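Side-chain contacts in dermonecrotic toxin (Pasteurella multocida, PDB 2EBF), which acts as a potent mitogen and osteolytic toxin that induces bone resorption and is associated with severe atrophic rhinitis of pigs, here represented by its C-terminal region: residues Asp383-Asn388 / Lys497-Ala502; Val530-Ser533 / Trp537-Leu540. All blocks are in the same frame, centred on the assembly; numbering follows the deposited sequence.

Contact 1 of 2, residues Asp383-Asn388 / Lys497-Ala502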
loop_
_atom_site.group_PDB
_atom_site.type_symbol
_atom_site.label_atom_id
_atom_site.label_comp_id
_atom_site.label_asym_id
_atom_site.label_seq_id
_atom_site.Cartn_x
_atom_site.Cartn_y
_atom_site.Cartn_z
ATOM N N ASP A 383 -11.734 -15.686 30.210
ATOM C CA ASP A 383 -12.335 -16.062 31.498
ATOM C C ASP A 383 -11.913 -15.138 32.642
ATOM O O ASP A 383 -12.746 -14.754 33.466
ATOM C CB ASP A 383 -12.034 -17.522 31.840
ATOM C CG ASP A 383 -12.812 -18.501 30.972
ATOM O OD1 ASP A 383 -13.952 -18.186 30.562
ATOM O OD2 ASP A 383 -12.292 -19.599 30.707
ATOM N N PHE A 384 -10.628 -14.782 32.690
ATOM C CA PHE A 384 -10.130 -13.811 33.672
ATOM C C PHE A 384 -10.846 -12.463 33.548
ATOM O O PHE A 384 -11.266 -11.871 34.543
ATOM C CB PHE A 384 -8.617 -13.599 33.517
ATOM C CG PHE A 384 -8.063 -12.556 34.442
ATOM C CD1 PHE A 384 -7.992 -11.223 34.048
ATOM C CD2 PHE A 384 -7.634 -12.902 35.719
ATOM C CE1 PHE A 384 -7.503 -10.260 34.909
ATOM C CE2 PHE A 384 -7.139 -11.940 36.586
ATOM C CZ PHE A 384 -7.081 -10.618 36.185
ATOM N N PHE A 385 -10.958 -11.975 32.315
ATOM C CA PHE A 385 -11.652 -10.721 32.047
ATOM C C PHE A 385 -13.101 -10.803 32.549
ATOM O O PHE A 385 -13.563 -9.946 33.315
ATOM C CB PHE A 385 -11.600 -10.398 30.543
ATOM C CG PHE A 385 -12.427 -9.218 30.162
ATOM C CD1 PHE A 385 -13.602 -9.383 29.433
ATOM C CD2 PHE A 385 -12.057 -7.938 30.566
ATOM C CE1 PHE A 385 -14.384 -8.292 29.103
ATOM C CE2 PHE A 385 -12.845 -6.835 30.237
ATOM C CZ PHE A 385 -14.001 -7.013 29.501
ATOM N N LEU A 386 -13.801 -11.861 32.150
ATOM C CA LEU A 386 -15.200 -12.033 32.553
ATOM C C LEU A 386 -15.361 -12.149 34.065
ATOM O O LEU A 386 -16.308 -11.600 34.624
ATOM C CB LEU A 386 -15.850 -13.222 31.828
ATOM C CG LEU A 386 -15.924 -13.086 30.300
ATOM C CD1 LEU A 386 -16.569 -14.290 29.678
ATOM C CD2 LEU A 386 -16.665 -11.818 29.909
ATOM N N ASN A 387 -14.427 -12.840 34.717
ATOM C CA ASN A 387 -14.431 -12.966 36.186
ATOM C C ASN A 387 -14.225 -11.647 36.929
ATOM O O ASN A 387 -14.603 -11.518 38.091
ATOM C CB ASN A 387 -13.376 -13.976 36.646
ATOM C CG ASN A 387 -13.760 -15.408 36.324
ATOM O OD1 ASN A 387 -12.906 -16.295 36.288
ATOM N ND2 ASN A 387 -15.044 -15.639 36.072
ATOM N N ASN A 388 -13.625 -10.675 36.248
ATOM C CA ASN A 388 -13.375 -9.365 36.828
ATOM C C ASN A 388 -14.136 -8.257 36.115
ATOM O O ASN A 388 -13.831 -7.079 36.284
ATOM C CB ASN A 388 -11.871 -9.074 36.825
ATOM C CG ASN A 388 -11.108 -10.019 37.723
ATOM O OD1 ASN A 388 -10.456 -10.933 37.245
ATOM N ND2 ASN A 388 -11.223 -9.825 39.037
ATOM N N LYS A 497 -12.721 3.710 26.761
ATOM C CA LYS A 497 -11.887 2.844 27.588
ATOM C C LYS A 497 -12.194 1.423 27.143
ATOM O O LYS A 497 -13.318 0.953 27.273
ATOM C CB LYS A 497 -12.210 3.034 29.070
ATOM C CG LYS A 497 -11.782 4.382 29.625
ATOM C CD LYS A 497 -12.275 4.569 31.052
ATOM C CE LYS A 497 -11.633 5.778 31.717
ATOM N NZ LYS A 497 -12.165 5.952 33.098
ATOM N N PHE A 498 -11.201 0.757 26.569
ATOM C CA PHE A 498 -11.462 -0.481 25.857
ATOM C C PHE A 498 -10.564 -1.618 26.318
ATOM O O PHE A 498 -9.527 -1.398 26.953
ATOM C CB PHE A 498 -11.296 -0.265 24.344
ATOM C CG PHE A 498 -9.911 0.175 23.948
ATOM C CD1 PHE A 498 -8.934 -0.763 23.632
ATOM C CD2 PHE A 498 -9.576 1.534 23.919
ATOM C CE1 PHE A 498 -7.647 -0.361 23.270
ATOM C CE2 PHE A 498 -8.285 1.941 23.566
ATOM C CZ PHE A 498 -7.323 0.992 23.249
ATOM N N VAL A 499 -10.981 -2.832 25.975
ATOM C CA VAL A 499 -10.155 -4.023 26.100
ATOM C C VAL A 499 -10.125 -4.713 24.734
ATOM O O VAL A 499 -11.154 -4.805 24.063
ATOM C CB VAL A 499 -10.735 -4.990 27.165
ATOM C CG1 VAL A 499 -10.013 -6.323 27.132
ATOM C CG2 VAL A 499 -10.691 -4.359 28.567
ATOM N N VAL A 500 -8.951 -5.185 24.315
ATOM C CA VAL A 500 -8.820 -5.898 23.042
ATOM C C VAL A 500 -8.301 -7.305 23.282
ATOM O O VAL A 500 -7.402 -7.508 24.101
ATOM C CB VAL A 500 -7.841 -5.199 22.049
ATOM C CG1 VAL A 500 -8.015 -5.746 20.612
ATOM C CG2 VAL A 500 -8.036 -3.725 22.041
ATOM N N PHE A 501 -8.863 -8.267 22.552
ATOM C CA PHE A 501 -8.367 -9.636 22.549
ATOM C C PHE A 501 -7.817 -9.966 21.173
ATOM O O PHE A 501 -8.523 -9.844 20.170
ATOM C CB PHE A 501 -9.482 -10.619 22.920
ATOM C CG PHE A 501 -9.965 -10.470 24.329
ATOM C CD1 PHE A 501 -9.364 -11.194 25.362
ATOM C CD2 PHE A 501 -11.015 -9.599 24.631
ATOM C CE1 PHE A 501 -9.798 -11.061 26.668
ATOM C CE2 PHE A 501 -11.470 -9.458 25.942
ATOM C CZ PHE A 501 -10.862 -10.182 26.967
ATOM N N ALA A 502 -6.562 -10.399 21.133
ATOM C CA ALA A 502 -5.881 -10.639 19.867
ATOM C C ALA A 502 -4.773 -11.667 19.995
ATOM O O ALA A 502 -4.197 -11.841 21.072
ATOM C CB ALA A 502 -5.319 -9.326 19.311
#
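Phe385 is the residue of helix 379-387 that reaches Val499 and Phe501 on strand 498-502, an apolar helix-on-sheet contact in the C2 domain, where the strand sits inside a mixed, largely parallel sheet. Along the helix, the hydrogen bond from Asn387 N to Asp383 O (2.8 Å) spans the turn that carries Phe385. Phe385 leaves the helix toward the strand, and with CG anti to the backbone N (chi1 173°) the ring is carried onto Val499 and Phe501. Its CE2 meets Val499 CG2 at 3.7 Å, the two side chains approaching from opposite directions, and both Phe501 CE2 and Val499 CG1 lie over one ring face. Phe501 turns its edge to that face in an offset edge-to-face pair, with centroids 5.5 Å apart and planes at 72°. Next along the helix, Leu386 leans on helix 442-452, and Leu446 of that helix touches both Phe385 and Phe501. All three residues that meet across the contact are buried, and no hydrogen bond crosses it, so packing alone joins the two segments. Phe385 CB lies at the edge of the Phe501 ring, near its plane, 3.7 Å from CZ.

Contact 2 of 2, residues Val530-Ser533 / Trp537-Leu540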
loop_
_atom_site.group_PDB
_atom_site.type_symbol
_atom_site.label_atom_id
_atom_site.label_comp_id
_atom_site.label_asym_id
_atom_site.label_seq_id
_atom_site.Cartn_x
_atom_site.Cartn_y
_atom_site.Cartn_z
ATOM N N VAL A 530 -1.177 -11.401 29.270
ATOM C CA VAL A 530 -1.555 -12.805 29.140
ATOM C C VAL A 530 -1.982 -13.318 30.511
ATOM O O VAL A 530 -1.554 -12.791 31.540
ATOM C CB VAL A 530 -0.370 -13.708 28.641
ATOM C CG1 VAL A 530 -0.105 -13.525 27.166
ATOM C CG2 VAL A 530 0.904 -13.459 29.457
ATOM N N VAL A 531 -2.810 -14.354 30.519
ATOM C CA VAL A 531 -3.191 -15.012 31.765
ATOM C C VAL A 531 -2.586 -16.426 31.813
ATOM O O VAL A 531 -2.850 -17.249 30.937
ATOM C CB VAL A 531 -4.737 -15.016 31.968
ATOM C CG1 VAL A 531 -5.128 -15.688 33.292
ATOM C CG2 VAL A 531 -5.279 -13.587 31.928
ATOM N N ASP A 532 -1.746 -16.653 32.827
ATOM C CA ASP A 532 -1.116 -17.947 33.159
ATOM C C ASP A 532 -2.059 -19.142 33.206
ATOM O O ASP A 532 -3.280 -18.992 33.261
ATOM C CB ASP A 532 -0.482 -17.865 34.563
ATOM C CG ASP A 532 1.021 -17.737 34.530
ATOM O OD1 ASP A 532 1.651 -18.191 33.551
ATOM O OD2 ASP A 532 1.582 -17.184 35.498
ATOM N N SER A 533 -1.460 -20.332 33.222
ATOM C CA SER A 533 -2.153 -21.560 33.597
ATOM C C SER A 533 -2.495 -21.518 35.085
ATOM O O SER A 533 -3.476 -22.129 35.521
ATOM C CB SER A 533 -1.285 -22.784 33.283
ATOM O OG SER A 533 -0.024 -22.700 33.937
ATOM N N TRP A 537 -2.242 -12.883 35.947
ATOM C CA TRP A 537 -2.361 -11.905 34.872
ATOM C C TRP A 537 -1.048 -11.148 34.768
ATOM O O TRP A 537 -0.671 -10.435 35.686
ATOM C CB TRP A 537 -3.500 -10.950 35.202
ATOM C CG TRP A 537 -3.808 -9.906 34.174
ATOM C CD1 TRP A 537 -3.602 -9.980 32.829
ATOM C CD2 TRP A 537 -4.441 -8.647 34.416
ATOM N NE1 TRP A 537 -4.045 -8.828 32.217
ATOM C CE2 TRP A 537 -4.568 -7.995 33.169
ATOM C CE3 TRP A 537 -4.910 -8.002 35.570
ATOM C CZ2 TRP A 537 -5.146 -6.726 33.040
ATOM C CZ3 TRP A 537 -5.492 -6.741 35.438
ATOM C CH2 TRP A 537 -5.596 -6.118 34.183
ATOM N N GLN A 538 -0.355 -11.301 33.645
ATOM C CA GLN A 538 0.969 -10.710 33.527
ATOM C C GLN A 538 1.218 -9.987 32.224
ATOM O O GLN A 538 0.557 -10.246 31.223
ATOM C CB GLN A 538 2.045 -11.769 33.747
ATOM C CG GLN A 538 1.938 -12.962 32.840
ATOM C CD GLN A 538 2.463 -14.231 33.494
ATOM O OE1 GLN A 538 2.865 -14.228 34.662
ATOM N NE2 GLN A 538 2.466 -15.324 32.737
ATOM N N PHE A 539 2.197 -9.091 32.274
ATOM C CA PHE A 539 2.639 -8.314 31.135
ATOM C C PHE A 539 3.281 -9.210 30.086
ATOM O O PHE A 539 3.970 -10.181 30.414
ATOM C CB PHE A 539 3.627 -7.257 31.618
ATOM C CG PHE A 539 4.151 -6.356 30.535
ATOM C CD1 PHE A 539 5.509 -6.340 30.233
ATOM C CD2 PHE A 539 3.296 -5.514 29.832
ATOM C CE1 PHE A 539 6.005 -5.498 29.246
ATOM C CE2 PHE A 539 3.787 -4.664 28.836
ATOM C CZ PHE A 539 5.135 -4.662 28.542
ATOM N N LEU A 540 3.039 -8.866 28.826
ATOM C CA LEU A 540 3.613 -9.556 27.690
ATOM C C LEU A 540 4.582 -8.579 27.005
ATOM O O LEU A 540 4.148 -7.747 26.223
ATOM C CB LEU A 540 2.493 -9.924 26.724
ATOM C CG LEU A 540 2.387 -11.241 25.965
ATOM C CD1 LEU A 540 1.704 -10.941 24.635
ATOM C CD2 LEU A 540 3.728 -11.906 25.719
#
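Val530 and Gln538 face each other as the hydrogen-bonded pair of an antiparallel beta hairpin that forms one margin of the mixed sheet in the C2 domain. Two backbone bonds fix the register: Gln538 N gives to Val530 O at 2.8 Å, and Val530 N gives to Gln538 O at 2.9 Å. On the face that carries Val530 and Gln538 the two side chains cross obliquely, and Val530 CG2 touches Gln538 CG at 3.6 Å. Gln538 CG stands between its own backbone N and carbonyl carbon (chi1 56°), and the chain then extends to bring the amide to Asp532. Amide and carboxylate planes are 75° apart, and the Gln538 NE2 to Asp532 OD1 hydrogen bond, 3.1 Å long and bent to 130°, is weak. Leu540 crosses Val530 at about a right angle, its CG 3.6 Å from Val530 CG1. On the face of Val531 and Trp537, these two form the non-hydrogen-bonded pair: Val531 CG2 comes obliquely to the indole, 4.1 Å from Trp537 CD1. Val530 O lies in the indole plane at its edge, while the indole NE1 bonds to Thr529 OG1. Lys380 NZ binds Asp532 O, tying the turn to helix 379-387. The chemistry thus implies that two backbone bonds and apolar contacts hold the hairpin, with the bent Gln538-Asp532 bond probably contributing little.

How the contacts relate
Following the chain from the N terminus, helix 379-387 comes first; 108 residues, more than half of them helical, separate 383-388 from 497-502, and contact 1 closes this long loop. Contact 2 opens only after that, closing a short hairpin with three residues between its segments, so the two lie in series, neither nested nor crossed. Their centres are about 12 Å apart. In the sheet, strand 372-376 separates strand 498-502 from the hairpin strand 528-531. Helix 379-387 bridges both contacts: Phe384 CZ packs 3.5 Å from Trp537 CE3, and Phe384 CB 3.7 Å from Val531 CG2. Together they tie this helix to an inner strand and the hairpin at the edge of the sheet.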